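Local coordinates for protein KLLA0C04147p (Kluyveromyces lactis, PDB 5H2A) that probably binds and transfers sterols as a member of the oxysterol-binding protein family, its ankyrin-repeat domain being the part in this chain, at residues A[69-74]-A[111-116]; A[90-95]-A[99-104]; A[159-164]-A[196-201]. All coordinates share one frame; numbering follows the deposited sequence.

Overall arrangement
The ankyrin-repeat domain of this protein is built of helices and loops, with no strand. Interactions 1 and 2 are neighbours, their centres 15 Å apart, and both segments of interaction 2 fall in sequence between 69-74 and 111-116. Interaction 1 links helices 64-74 and 108-115; where the two contacts touch, L114 CD1 packs 3.7 Å from L99 N and adds helix 98-104. Interaction 3 comes later in the chain, across its centre from interaction 2, about 32 and 34 Å from interactions 1 and 2 (centre to centre). Helix 139-165 carries the packing on to this second half of the domain: M144 and M145 lie against V111, whereas its segment 159-164 takes part in interaction 3.

Interaction 1 of 3, residues A[69-74]-A[111-116]; sequences DIVQNW and VTVLMN
No ring or amide plane enters the meeting of V71 with V113 and L114, which is made of methyl groups. The flat groups of 69-74 serve other neighbours: the indole of W74 meets the ring of F28, the two planes at about 55°, and also touches C32, L84 and I86, while D69 and N73 both lie against F28. Within 69-74, V71 is the residue that touches segment 111-116, and its two branches divide the work.

The CA–CB bond of V71 points toward the other helix, and a chi1 of 166°, with CG1 anti to the backbone N, lets both methyls touch it. V71 CG1 lies 4.2 Å from V113 CG1, and V71 CG2 is at a similar 4.4 Å from the same V113 CG1, so that this one methyl of V113 sits over the fork of the valine. V71 CG2 also meets the end of L114, 4.3 Å from L114 CD2. The CA–CB bond of L114 does not aim at helix 64-74; a chain extended from CA to CD1 (chi2 175°) leaves the other branch, CD2, to turn back to V71.

These separations are those of apolar van der Waals packing, and no hydrogen bond links the segments. The closest CA atoms, those of V71 and L114, are 8.1 Å apart, and the contact is small, burying 92 Å² in total. V71 and L114 are buried, and V113 is partly exposed.

Among its neighbours, helix 64-74 packs by I70 and W74 on helix 28-38. Helix 108-115, in the predicted ankyrin repeat, rests through L114 on P98 and L99 of helix 98-104 and through V111 on M144 and M145 of helix 139-165.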
ATOM      1  N   ASP A  69      21.121  -7.280   1.109  1.00 17.56           N
ATOM      2  CA  ASP A  69      21.798  -6.431   0.136  1.00 16.80           C
ATOM      3  C   ASP A  69      20.876  -6.071  -1.026  1.00 18.53           C
ATOM      4  O   ASP A  69      20.890  -4.929  -1.513  1.00 18.02           O
ATOM      5  CB  ASP A  69      23.053  -7.144  -0.391  1.00 17.92           C
ATOM      6  CG  ASP A  69      24.209  -7.142   0.611  1.00 27.53           C
ATOM      7  OD1 ASP A  69      24.236  -6.263   1.492  1.00 23.91           O
ATOM      8  OD2 ASP A  69      25.099  -8.026   0.508  1.00 25.71           O
ATOM      9  N   ILE A  70      20.128  -7.055  -1.539  1.00 16.48           N
ATOM     10  CA  ILE A  70      19.182  -6.783  -2.621  1.00 14.80           C
ATOM     11  C   ILE A  70      18.143  -5.764  -2.170  1.00 16.83           C
ATOM     12  O   ILE A  70      17.817  -4.814  -2.893  1.00 20.19           O
ATOM     13  CB  ILE A  70      18.508  -8.090  -3.088  1.00 16.43           C
ATOM     14  CG1 ILE A  70      19.511  -8.991  -3.829  1.00 14.81           C
ATOM     15  CG2 ILE A  70      17.298  -7.786  -3.978  1.00 16.49           C
ATOM     16  CD1 ILE A  70      19.000 -10.448  -3.946  1.00 18.31           C
ATOM     17  N   VAL A  71      17.595  -5.958  -0.967  1.00 16.37           N
ATOM     18  CA  VAL A  71      16.559  -5.055  -0.463  1.00 13.66           C
ATOM     19  C   VAL A  71      17.129  -3.655  -0.277  1.00 20.00           C
ATOM     20  O   VAL A  71      16.530  -2.658  -0.702  1.00 19.46           O
ATOM     21  CB  VAL A  71      15.961  -5.596   0.850  1.00 17.75           C
ATOM     22  CG1 VAL A  71      15.132  -4.502   1.553  1.00 21.04           C
ATOM     23  CG2 VAL A  71      15.124  -6.869   0.583  1.00 15.70           C
ATOM     24  N   GLN A  72      18.312  -3.562   0.343  1.00 19.17           N
ATOM     25  CA  GLN A  72      18.878  -2.248   0.632  1.00 22.50           C
ATOM     26  C   GLN A  72      19.256  -1.508  -0.646  1.00 24.80           C
ATOM     27  O   GLN A  72      19.057  -0.288  -0.748  1.00 21.21           O
ATOM     28  CB  GLN A  72      20.089  -2.391   1.553  1.00 24.62           C
ATOM     29  CG  GLN A  72      20.706  -1.057   1.946  1.00 39.83           C
ATOM     30  CD  GLN A  72      19.677  -0.075   2.497  1.00 52.58           C
ATOM     31  OE1 GLN A  72      19.016  -0.349   3.506  1.00 53.90           O
ATOM     32  NE2 GLN A  72      19.534   1.073   1.834  1.00 52.84           N
ATOM     33  N   ASN A  73      19.789  -2.217  -1.636  1.00 17.87           N
ATOM     34  CA  ASN A  73      20.360  -1.548  -2.806  1.00 19.13           C
ATOM     35  C   ASN A  73      19.406  -1.390  -3.983  1.00 22.29           C
ATOM     36  O   ASN A  73      19.604  -0.473  -4.797  1.00 19.89           O
ATOM     37  CB  ASN A  73      21.608  -2.291  -3.265  1.00 22.67           C
ATOM     38  CG  ASN A  73      22.728  -2.179  -2.255  1.00 33.24           C
ATOM     39  OD1 ASN A  73      23.099  -1.076  -1.862  1.00 34.82           O
ATOM     40  ND2 ASN A  73      23.216  -3.312  -1.776  1.00 26.40           N
ATOM     41  N   TRP A  74      18.399  -2.247  -4.120  1.00 17.86           N
ATOM     42  CA  TRP A  74      17.530  -2.200  -5.289  1.00 16.45           C
ATOM     43  C   TRP A  74      16.056  -1.909  -5.011  1.00 20.83           C
ATOM     44  O   TRP A  74      15.286  -1.840  -5.967  1.00 18.91           O
ATOM     45  CB  TRP A  74      17.596  -3.519  -6.066  1.00 17.19           C
ATOM     46  CG  TRP A  74      18.928  -3.839  -6.714  1.00 16.73           C
ATOM     47  CD1 TRP A  74      20.022  -3.043  -6.816  1.00 16.91           C
ATOM     48  CD2 TRP A  74      19.270  -5.089  -7.332  1.00 17.05           C
ATOM     49  NE1 TRP A  74      21.049  -3.724  -7.480  1.00 18.18           N
ATOM     50  CE2 TRP A  74      20.599  -4.985  -7.796  1.00 18.50           C
ATOM     51  CE3 TRP A  74      18.571  -6.289  -7.537  1.00 21.63           C
ATOM     52  CZ2 TRP A  74      21.245  -6.034  -8.462  1.00 21.47           C
ATOM     53  CZ3 TRP A  74      19.221  -7.347  -8.199  1.00 23.21           C
ATOM     54  CH2 TRP A  74      20.541  -7.207  -8.651  1.00 23.29           C
ATOM     55  N   VAL A 111      11.372 -12.198   7.056  1.00 15.92           N
ATOM     56  CA  VAL A 111      10.091 -11.548   7.336  1.00 17.97           C
ATOM     57  C   VAL A 111      10.318 -10.212   8.033  1.00 16.85           C
ATOM     58  O   VAL A 111       9.706  -9.198   7.688  1.00 18.58           O
ATOM     59  CB  VAL A 111       9.196 -12.478   8.173  1.00 14.66           C
ATOM     60  CG1 VAL A 111       8.004 -11.706   8.708  1.00 18.73           C
ATOM     61  CG2 VAL A 111       8.719 -13.679   7.314  1.00 16.60           C
ATOM     62  N   THR A 112      11.224 -10.188   9.008  1.00 17.37           N
ATOM     63  CA  THR A 112      11.524  -8.950   9.722  1.00 19.52           C
ATOM     64  C   THR A 112      12.080  -7.876   8.793  1.00 19.62           C
ATOM     65  O   THR A 112      11.660  -6.714   8.858  1.00 19.28           O
ATOM     66  CB  THR A 112      12.503  -9.247  10.858  1.00 25.50           C
ATOM     67  OG1 THR A 112      11.854 -10.085  11.819  1.00 23.35           O
ATOM     68  CG2 THR A 112      12.951  -7.962  11.538  1.00 31.74           C
ATOM     69  N   VAL A 113      13.039  -8.236   7.936  1.00 17.89           N
ATOM     70  CA  VAL A 113      13.593  -7.269   6.978  1.00 17.05           C
ATOM     71  C   VAL A 113      12.490  -6.689   6.099  1.00 18.74           C
ATOM     72  O   VAL A 113      12.426  -5.476   5.855  1.00 17.26           O
ATOM     73  CB  VAL A 113      14.687  -7.939   6.127  1.00 18.71           C
ATOM     74  CG1 VAL A 113      15.101  -7.033   4.951  1.00 22.05           C
ATOM     75  CG2 VAL A 113      15.907  -8.279   6.991  1.00 21.23           C
ATOM     76  N   LEU A 114      11.622  -7.551   5.576  1.00 18.29           N
ATOM     77  CA  LEU A 114      10.579  -7.074   4.674  1.00 16.22           C
ATOM     78  C   LEU A 114       9.522  -6.244   5.412  1.00 14.30           C
ATOM     79  O   LEU A 114       9.089  -5.201   4.908  1.00 18.20           O
ATOM     80  CB  LEU A 114       9.947  -8.279   3.972  1.00 13.90           C
ATOM     81  CG  LEU A 114      10.848  -9.013   2.961  1.00 13.62           C
ATOM     82  CD1 LEU A 114      10.128 -10.266   2.438  1.00 17.22           C
ATOM     83  CD2 LEU A 114      11.170  -8.108   1.799  1.00 17.22           C
ATOM     84  N   MET A 115       9.081  -6.694   6.601  1.00 16.52           N
ATOM     85  CA  MET A 115       8.093  -5.914   7.364  1.00 18.55           C
ATOM     86  C   MET A 115       8.637  -4.544   7.747  1.00 24.00           C
ATOM     87  O   MET A 115       7.859  -3.598   7.929  1.00 22.05           O
ATOM     88  CB  MET A 115       7.672  -6.630   8.653  1.00 16.20           C
ATOM     89  CG  MET A 115       6.860  -7.946   8.486  1.00 22.70           C
ATOM     90  SD  MET A 115       5.225  -7.673   7.796  1.00 28.34           S
ATOM     91  CE  MET A 115       4.321  -6.905   9.159  1.00 21.21           C
ATOM     92  N   ASN A 116       9.957  -4.423   7.901  1.00 20.94           N
ATOM     93  CA  ASN A 116      10.577  -3.132   8.200  1.00 21.60           C
ATOM     94  C   ASN A 116      10.769  -2.248   6.980  1.00 22.02           C
ATOM     95  O   ASN A 116      11.162  -1.085   7.138  1.00 22.07           O
ATOM     96  CB  ASN A 116      11.921  -3.349   8.897  1.00 25.42           C
ATOM     97  CG  ASN A 116      11.750  -3.718  10.356  1.00 36.76           C
ATOM     98  OD1 ASN A 116      10.701  -3.461  10.947  1.00 40.21           O
ATOM     99  ND2 ASN A 116      12.772  -4.336  10.941  1.00 41.00           N
TER

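Interaction 2 of 3, residues A[90-95]-A[99-104]; sequences KQDQDG and LHLAAF
H100 and G95 meet on the more firmly held side of this contact, where H100 CE1 lies 4.1 Å from G95 O, oblique to the imidazole ring. H100 closes the T-P-L-H sequence characteristic of ankyrin repeats, which begins at T97. Its ring is fixed at both nitrogens: ND1 is hydrogen-bonded to T97 OG1 and NE2 to the carbonyl O of L130. The imidazole therefore ties the start of its helix to a later loop.

G95 O is engaged by a stronger partner as well. Q91 NE2 donates to G95 O at 3.0 Å, nearly straight at 168°, with the oxygen lying in the plane of the Q91 amide. The bond spans a type I turn from D92 to G95, itself closed by G95 N to D92 O at 3.0 Å. G95 has a positive phi of 80°, where a side chain would press on the carbonyl O of D94.

The other half is looser. D92 OD2 only brushes L101 CD1, at 4.3 Å. D92 OD1 accepts from D94 N at 2.8 Å, forming an Asx turn in which the N-H approaches from above the carboxylate plane, and it also accepts a hydrogen bond from N96 N. Beyond it, Q93 and D94 are exposed at the corner of the turn.

The turn lies just before helix 98-104, separated from it by N96 and T97. On the preceding side, D92 and L101 share H56 of helix 54-61, which L101 extends to V59 and Q60; on the other, L99 and A102 pack against helix 108-115.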
ATOM      1  N   LYS A  90       6.055  -6.845  -5.621  1.00 16.68           N
ATOM      2  CA  LYS A  90       5.788  -7.583  -6.863  1.00 17.12           C
ATOM      3  C   LYS A  90       5.084  -8.914  -6.603  1.00 18.34           C
ATOM      4  O   LYS A  90       5.510  -9.718  -5.771  1.00 15.20           O
ATOM      5  CB  LYS A  90       7.118  -7.830  -7.596  1.00 17.53           C
ATOM      6  CG  LYS A  90       7.019  -8.744  -8.828  1.00 21.68           C
ATOM      7  CD  LYS A  90       6.190  -8.124  -9.948  1.00 23.84           C
ATOM      8  CE  LYS A  90       6.114  -9.091 -11.152  1.00 34.91           C
ATOM      9  NZ  LYS A  90       5.256  -8.546 -12.242  1.00 42.26           N
ATOM     10  N   GLN A  91       4.018  -9.179  -7.353  1.00 15.13           N
ATOM     11  CA  GLN A  91       3.331 -10.459  -7.268  1.00 15.80           C
ATOM     12  C   GLN A  91       3.768 -11.376  -8.406  1.00 19.42           C
ATOM     13  O   GLN A  91       3.831 -10.946  -9.565  1.00 20.69           O
ATOM     14  CB  GLN A  91       1.817 -10.258  -7.314  1.00 18.12           C
ATOM     15  CG  GLN A  91       1.246  -9.574  -6.080  1.00 19.23           C
ATOM     16  CD  GLN A  91      -0.239  -9.347  -6.233  1.00 23.39           C
ATOM     17  OE1 GLN A  91      -0.654  -8.356  -6.822  1.00 26.88           O
ATOM     18  NE2 GLN A  91      -1.042 -10.290  -5.752  1.00 19.16           N
ATOM     19  N   ASP A  92       4.056 -12.633  -8.075  1.00 17.55           N
ATOM     20  CA  ASP A  92       4.485 -13.629  -9.051  1.00 18.85           C
ATOM     21  C   ASP A  92       3.254 -14.271  -9.702  1.00 21.24           C
ATOM     22  O   ASP A  92       2.141 -13.753  -9.595  1.00 21.85           O
ATOM     23  CB  ASP A  92       5.415 -14.658  -8.385  1.00 19.58           C
ATOM     24  CG  ASP A  92       4.698 -15.555  -7.351  1.00 22.14           C
ATOM     25  OD1 ASP A  92       3.448 -15.603  -7.298  1.00 19.38           O
ATOM     26  OD2 ASP A  92       5.411 -16.250  -6.591  1.00 22.95           O
ATOM     27  N   GLN A  93       3.427 -15.413 -10.372  1.00 22.36           N
ATOM     28  CA  GLN A  93       2.318 -15.990 -11.129  1.00 23.03           C
ATOM     29  C   GLN A  93       1.236 -16.598 -10.249  1.00 27.24           C
ATOM     30  O   GLN A  93       0.146 -16.868 -10.756  1.00 27.26           O
ATOM     31  CB  GLN A  93       2.830 -17.055 -12.107  1.00 25.10           C
ATOM     32  CG  GLN A  93       3.605 -18.188 -11.455  1.00 31.93           C
ATOM     33  CD  GLN A  93       3.979 -19.280 -12.454  1.00 52.20           C
ATOM     34  OE1 GLN A  93       3.696 -19.165 -13.650  1.00 60.13           O
ATOM     35  NE2 GLN A  93       4.611 -20.344 -11.968  1.00 46.34           N
ATOM     36  N   ASP A  94       1.508 -16.824  -8.961  1.00 22.31           N
ATOM     37  CA  ASP A  94       0.500 -17.268  -8.000  1.00 19.46           C
ATOM     38  C   ASP A  94      -0.066 -16.116  -7.170  1.00 21.38           C
ATOM     39  O   ASP A  94      -0.834 -16.360  -6.230  1.00 22.26           O
ATOM     40  CB  ASP A  94       1.096 -18.332  -7.071  1.00 21.98           C
ATOM     41  CG  ASP A  94       1.730 -19.496  -7.845  1.00 32.94           C
ATOM     42  OD1 ASP A  94       1.021 -20.134  -8.647  1.00 24.61           O
ATOM     43  OD2 ASP A  94       2.933 -19.768  -7.652  1.00 26.55           O
ATOM     44  N   GLY A  95       0.296 -14.878  -7.483  1.00 18.47           N
ATOM     45  CA  GLY A  95      -0.102 -13.741  -6.673  1.00 19.40           C
ATOM     46  C   GLY A  95       0.731 -13.520  -5.424  1.00 18.38           C
ATOM     47  O   GLY A  95       0.402 -12.627  -4.628  1.00 19.16           O
ATOM     48  N   LEU A  99       7.098 -11.432   0.625  1.00 13.03           N
ATOM     49  CA  LEU A  99       6.686 -11.610   2.018  1.00 16.11           C
ATOM     50  C   LEU A  99       5.806 -12.849   2.186  1.00 14.41           C
ATOM     51  O   LEU A  99       5.938 -13.571   3.184  1.00 16.03           O
ATOM     52  CB  LEU A  99       5.968 -10.346   2.506  1.00 12.55           C
ATOM     53  CG  LEU A  99       5.554 -10.371   3.983  1.00 14.83           C
ATOM     54  CD1 LEU A  99       6.780 -10.567   4.862  1.00 14.53           C
ATOM     55  CD2 LEU A  99       4.825  -9.070   4.336  1.00 16.65           C
ATOM     56  N   HIS A 100       4.895 -13.108   1.231  1.00 14.08           N
ATOM     57  CA  HIS A 100       4.142 -14.366   1.233  1.00 16.05           C
ATOM     58  C   HIS A 100       5.083 -15.565   1.326  1.00 14.63           C
ATOM     59  O   HIS A 100       4.849 -16.508   2.092  1.00 12.95           O
ATOM     60  CB  HIS A 100       3.309 -14.519  -0.046  1.00 13.32           C
ATOM     61  CG  HIS A 100       2.039 -13.736  -0.072  1.00 17.36           C
ATOM     62  ND1 HIS A 100       1.943 -12.499  -0.664  1.00 17.28           N
ATOM     63  CD2 HIS A 100       0.793 -14.046   0.363  1.00 16.47           C
ATOM     64  CE1 HIS A 100       0.703 -12.055  -0.556  1.00 18.12           C
ATOM     65  NE2 HIS A 100      -0.020 -12.985   0.046  1.00 16.69           N
ATOM     66  N   LEU A 101       6.126 -15.571   0.482  1.00 16.26           N
ATOM     67  CA  LEU A 101       7.027 -16.723   0.415  1.00 16.73           C
ATOM     68  C   LEU A 101       7.881 -16.828   1.671  1.00 15.13           C
ATOM     69  O   LEU A 101       8.152 -17.932   2.150  1.00 15.03           O
ATOM     70  CB  LEU A 101       7.932 -16.623  -0.824  1.00 14.34           C
ATOM     71  CG  LEU A 101       7.228 -16.534  -2.186  1.00 17.81           C
ATOM     72  CD1 LEU A 101       8.239 -16.585  -3.359  1.00 19.64           C
ATOM     73  CD2 LEU A 101       6.211 -17.670  -2.295  1.00 22.84           C
ATOM     74  N   ALA A 102       8.323 -15.688   2.209  1.00 13.41           N
ATOM     75  CA  ALA A 102       9.147 -15.712   3.416  1.00 16.21           C
ATOM     76  C   ALA A 102       8.352 -16.243   4.602  1.00 13.24           C
ATOM     77  O   ALA A 102       8.861 -17.052   5.396  1.00 17.42           O
ATOM     78  CB  ALA A 102       9.690 -14.306   3.715  1.00 13.59           C
ATOM     79  N   ALA A 103       7.093 -15.818   4.716  1.00 14.02           N
ATOM     80  CA  ALA A 103       6.192 -16.353   5.740  1.00 14.80           C
ATOM     81  C   ALA A 103       5.957 -17.849   5.548  1.00 17.37           C
ATOM     82  O   ALA A 103       6.026 -18.635   6.502  1.00 16.76           O
ATOM     83  CB  ALA A 103       4.863 -15.596   5.690  1.00 16.95           C
ATOM     84  N   PHE A 104       5.645 -18.254   4.315  1.00 15.21           N
ATOM     85  CA  PHE A 104       5.398 -19.664   4.005  1.00 16.28           C
ATOM     86  C   PHE A 104       6.577 -20.548   4.397  1.00 21.05           C
ATOM     87  O   PHE A 104       6.390 -21.658   4.912  1.00 21.19           O
ATOM     88  CB  PHE A 104       5.109 -19.799   2.506  1.00 15.22           C
ATOM     89  CG  PHE A 104       4.758 -21.202   2.076  1.00 19.51           C
ATOM     90  CD1 PHE A 104       3.539 -21.766   2.429  1.00 24.77           C
ATOM     91  CD2 PHE A 104       5.636 -21.939   1.291  1.00 21.60           C
ATOM     92  CE1 PHE A 104       3.210 -23.058   2.013  1.00 29.81           C
ATOM     93  CE2 PHE A 104       5.316 -23.229   0.880  1.00 28.17           C
ATOM     94  CZ  PHE A 104       4.102 -23.786   1.241  1.00 30.28           C
TER

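Interaction 3 of 3, residues A[159-164]-A[196-201]; sequences EFRQAF and DTVLHE
The first turn of helix 198-204, begun by a T-V-L-H sequence that resembles the T-P-L-H signature of ankyrin repeats, packs V198 and E201 against R161 and F164 near the end of the long helix 139-165. On each helix the contact residues are three apart, giving a polar pair, R161 with E201, and an apolar pair, F164 with V198, with the arginine also touching V198.

The polar pair is a two-pronged salt bridge. R161 approaches end-on with both terminal nitrogens, its guanidinium nearly coplanar with the E201 carboxylate (26° between planes). R161 NH1 donates to E201 OE1 at 2.8 Å, almost perfectly straight, on the syn lone pair. R161 NH2 reaches E201 OE2 at 2.9 Å along a more bent path, also on the syn side. Glutamate E201 extends from its helix, CG anti to the backbone N (chi1 169°), whereas the arginine chain bends at chi2 and chi3 to meet it. K205 gives E201 OE2 a second positive partner. Were R161 an alanine, E201 would probably keep K205 but lose its mate on helix 139-165, and one flank of V198 would be uncovered.

That flank is V198 CG1, 3.9 Å from R161 NH1 and over one face of the F164 ring, toward its rim. V198 CG2 touches F164 CZ at 4.2 Å, and I214 of helix 208-215 packs on both residues. F164 in turn puts CE2 over the centre of the F160 ring, 3.6 Å above its plane. At the head of the helix, the N-cap residue T197 shares a hydrogen bond with H200, OG1 to ND1 at 2.8 Å.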
ATOM      1  N   GLU A 159      -0.226   9.375  12.922  1.00 21.17           N
ATOM      2  CA  GLU A 159       0.195  10.306  11.879  1.00 19.31           C
ATOM      3  C   GLU A 159      -1.008  10.867  11.114  1.00 21.04           C
ATOM      4  O   GLU A 159      -1.053  12.068  10.807  1.00 19.90           O
ATOM      5  CB  GLU A 159       1.175   9.607  10.931  1.00 21.84           C
ATOM      6  CG  GLU A 159       1.696  10.516   9.828  1.00 26.58           C
ATOM      7  CD  GLU A 159       2.794   9.870   8.981  1.00 33.55           C
ATOM      8  OE1 GLU A 159       3.214  10.481   7.977  1.00 31.45           O
ATOM      9  OE2 GLU A 159       3.242   8.758   9.326  1.00 30.80           O
ATOM     10  N   PHE A 160      -1.997  10.010  10.809  1.00 18.22           N
ATOM     11  CA  PHE A 160      -3.230  10.449  10.147  1.00 18.98           C
ATOM     12  C   PHE A 160      -3.928  11.527  10.974  1.00 20.80           C
ATOM     13  O   PHE A 160      -4.288  12.595  10.462  1.00 19.21           O
ATOM     14  CB  PHE A 160      -4.139   9.224   9.951  1.00 17.00           C
ATOM     15  CG  PHE A 160      -5.176   9.346   8.834  1.00 18.66           C
ATOM     16  CD1 PHE A 160      -4.904  10.005   7.652  1.00 19.74           C
ATOM     17  CD2 PHE A 160      -6.401   8.689   8.957  1.00 22.28           C
ATOM     18  CE1 PHE A 160      -5.860  10.052   6.629  1.00 22.91           C
ATOM     19  CE2 PHE A 160      -7.353   8.731   7.943  1.00 18.22           C
ATOM     20  CZ  PHE A 160      -7.083   9.411   6.781  1.00 18.30           C
ATOM     21  N   ARG A 161      -4.104  11.268  12.272  1.00 17.02           N
ATOM     22  CA  ARG A 161      -4.738  12.241  13.163  1.00 19.22           C
ATOM     23  C   ARG A 161      -3.960  13.556  13.198  1.00 24.40           C
ATOM     24  O   ARG A 161      -4.554  14.644  13.197  1.00 21.00           O
ATOM     25  CB  ARG A 161      -4.863  11.619  14.558  1.00 23.50           C
ATOM     26  CG  ARG A 161      -5.539  12.479  15.626  1.00 28.00           C
ATOM     27  CD  ARG A 161      -7.007  12.740  15.280  1.00 23.35           C
ATOM     28  NE  ARG A 161      -7.193  14.081  14.723  1.00 23.28           N
ATOM     29  CZ  ARG A 161      -8.388  14.612  14.498  1.00 23.11           C
ATOM     30  NH1 ARG A 161      -9.477  13.892  14.763  1.00 20.46           N
ATOM     31  NH2 ARG A 161      -8.489  15.845  14.015  1.00 23.90           N
ATOM     32  N   GLN A 162      -2.626  13.474  13.202  1.00 26.13           N
ATOM     33  CA  GLN A 162      -1.792  14.672  13.187  1.00 23.48           C
ATOM     34  C   GLN A 162      -1.984  15.479  11.904  1.00 22.00           C
ATOM     35  O   GLN A 162      -2.028  16.719  11.932  1.00 22.83           O
ATOM     36  CB  GLN A 162      -0.322  14.272  13.355  1.00 26.61           C
ATOM     37  CG  GLN A 162       0.597  15.456  13.646  1.00 39.33           C
ATOM     38  CD  GLN A 162       0.182  16.216  14.901  1.00 59.17           C
ATOM     39  OE1 GLN A 162      -0.078  15.616  15.946  1.00 66.63           O
ATOM     40  NE2 GLN A 162       0.107  17.542  14.797  1.00 62.28           N
ATOM     41  N   ALA A 163      -2.062  14.804  10.760  1.00 20.78           N
ATOM     42  CA  ALA A 163      -2.289  15.515   9.510  1.00 19.04           C
ATOM     43  C   ALA A 163      -3.630  16.235   9.519  1.00 22.16           C
ATOM     44  O   ALA A 163      -3.731  17.354   9.003  1.00 23.17           O
ATOM     45  CB  ALA A 163      -2.210  14.553   8.316  1.00 19.80           C
ATOM     46  N   PHE A 164      -4.676  15.615  10.090  1.00 16.78           N
ATOM     47  CA  PHE A 164      -5.944  16.331  10.243  1.00 19.00           C
ATOM     48  C   PHE A 164      -5.786  17.524  11.185  1.00 17.82           C
ATOM     49  O   PHE A 164      -6.306  18.613  10.907  1.00 19.27           O
ATOM     50  CB  PHE A 164      -7.046  15.399  10.770  1.00 20.40           C
ATOM     51  CG  PHE A 164      -7.643  14.491   9.710  1.00 18.58           C
ATOM     52  CD1 PHE A 164      -8.379  15.022   8.668  1.00 20.28           C
ATOM     53  CD2 PHE A 164      -7.466  13.119   9.776  1.00 22.36           C
ATOM     54  CE1 PHE A 164      -8.935  14.202   7.695  1.00 21.78           C
ATOM     55  CE2 PHE A 164      -8.017  12.281   8.809  1.00 21.01           C
ATOM     56  CZ  PHE A 164      -8.749  12.822   7.767  1.00 18.08           C
ATOM     57  N   ASP A 196     -17.659  11.051  17.623  1.00 26.16           N
ATOM     58  CA  ASP A 196     -17.607  11.587  16.264  1.00 22.03           C
ATOM     59  C   ASP A 196     -16.638  10.814  15.379  1.00 22.32           C
ATOM     60  O   ASP A 196     -15.591  10.358  15.835  1.00 24.17           O
ATOM     61  CB  ASP A 196     -17.149  13.044  16.271  1.00 16.98           C
ATOM     62  CG  ASP A 196     -18.188  13.977  16.832  1.00 27.59           C
ATOM     63  OD1 ASP A 196     -19.354  13.541  16.974  1.00 30.34           O
ATOM     64  OD2 ASP A 196     -17.831  15.133  17.128  1.00 30.12           O
ATOM     65  N   THR A 197     -16.991  10.697  14.099  1.00 22.66           N
ATOM     66  CA  THR A 197     -16.019  10.423  13.046  1.00 19.87           C
ATOM     67  C   THR A 197     -15.382  11.739  12.615  1.00 18.29           C
ATOM     68  O   THR A 197     -15.863  12.816  12.973  1.00 16.73           O
ATOM     69  CB  THR A 197     -16.693   9.786  11.837  1.00 19.13           C
ATOM     70  OG1 THR A 197     -17.521  10.768  11.203  1.00 20.66           O
ATOM     71  CG2 THR A 197     -17.559   8.592  12.254  1.00 20.57           C
ATOM     72  N   VAL A 198     -14.293  11.667  11.836  1.00 17.20           N
ATOM     73  CA  VAL A 198     -13.712  12.932  11.399  1.00 16.87           C
ATOM     74  C   VAL A 198     -14.694  13.685  10.521  1.00 15.20           C
ATOM     75  O   VAL A 198     -14.675  14.916  10.495  1.00 18.56           O
ATOM     76  CB  VAL A 198     -12.340  12.771  10.699  1.00 19.09           C
ATOM     77  CG1 VAL A 198     -11.277  12.338  11.708  1.00 25.03           C
ATOM     78  CG2 VAL A 198     -12.399  11.823   9.484  1.00 18.84           C
ATOM     79  N   LEU A 199     -15.599  12.982   9.826  1.00 15.25           N
ATOM     80  CA  LEU A 199     -16.559  13.724   9.009  1.00 17.82           C
ATOM     81  C   LEU A 199     -17.496  14.553   9.885  1.00 19.24           C
ATOM     82  O   LEU A 199     -17.743  15.724   9.585  1.00 15.43           O
ATOM     83  CB  LEU A 199     -17.348  12.783   8.092  1.00 18.75           C
ATOM     84  CG  LEU A 199     -18.342  13.467   7.132  1.00 18.85           C
ATOM     85  CD1 LEU A 199     -17.675  14.494   6.174  1.00 20.19           C
ATOM     86  CD2 LEU A 199     -19.091  12.400   6.302  1.00 17.87           C
ATOM     87  N   HIS A 200     -18.002  13.985  10.991  1.00 18.52           N
ATOM     88  CA  HIS A 200     -18.791  14.797  11.924  1.00 20.09           C
ATOM     89  C   HIS A 200     -17.975  15.959  12.463  1.00 16.61           C
ATOM     90  O   HIS A 200     -18.466  17.093  12.570  1.00 16.64           O
ATOM     91  CB  HIS A 200     -19.273  13.960  13.105  1.00 18.96           C
ATOM     92  CG  HIS A 200     -20.268  12.919  12.730  1.00 25.17           C
ATOM     93  ND1 HIS A 200     -19.906  11.613  12.494  1.00 28.65           N
ATOM     94  CD2 HIS A 200     -21.607  12.984  12.548  1.00 29.77           C
ATOM     95  CE1 HIS A 200     -20.981  10.916  12.178  1.00 31.48           C
ATOM     96  NE2 HIS A 200     -22.026  11.722  12.210  1.00 33.11           N
ATOM     97  N   GLU A 201     -16.740  15.664  12.870  1.00 16.37           N
ATOM     98  CA  GLU A 201     -15.867  16.652  13.489  1.00 20.51           C
ATOM     99  C   GLU A 201     -15.658  17.854  12.575  1.00 18.65           C
ATOM    100  O   GLU A 201     -15.802  19.010  13.000  1.00 16.75           O
ATOM    101  CB  GLU A 201     -14.530  15.983  13.839  1.00 18.19           C
ATOM    102  CG  GLU A 201     -13.449  16.958  14.256  1.00 19.45           C
ATOM    103  CD  GLU A 201     -12.076  16.304  14.418  1.00 23.14           C
ATOM    104  OE1 GLU A 201     -11.983  15.060  14.353  1.00 22.90           O
ATOM    105  OE2 GLU A 201     -11.090  17.052  14.596  1.00 19.69           O
TER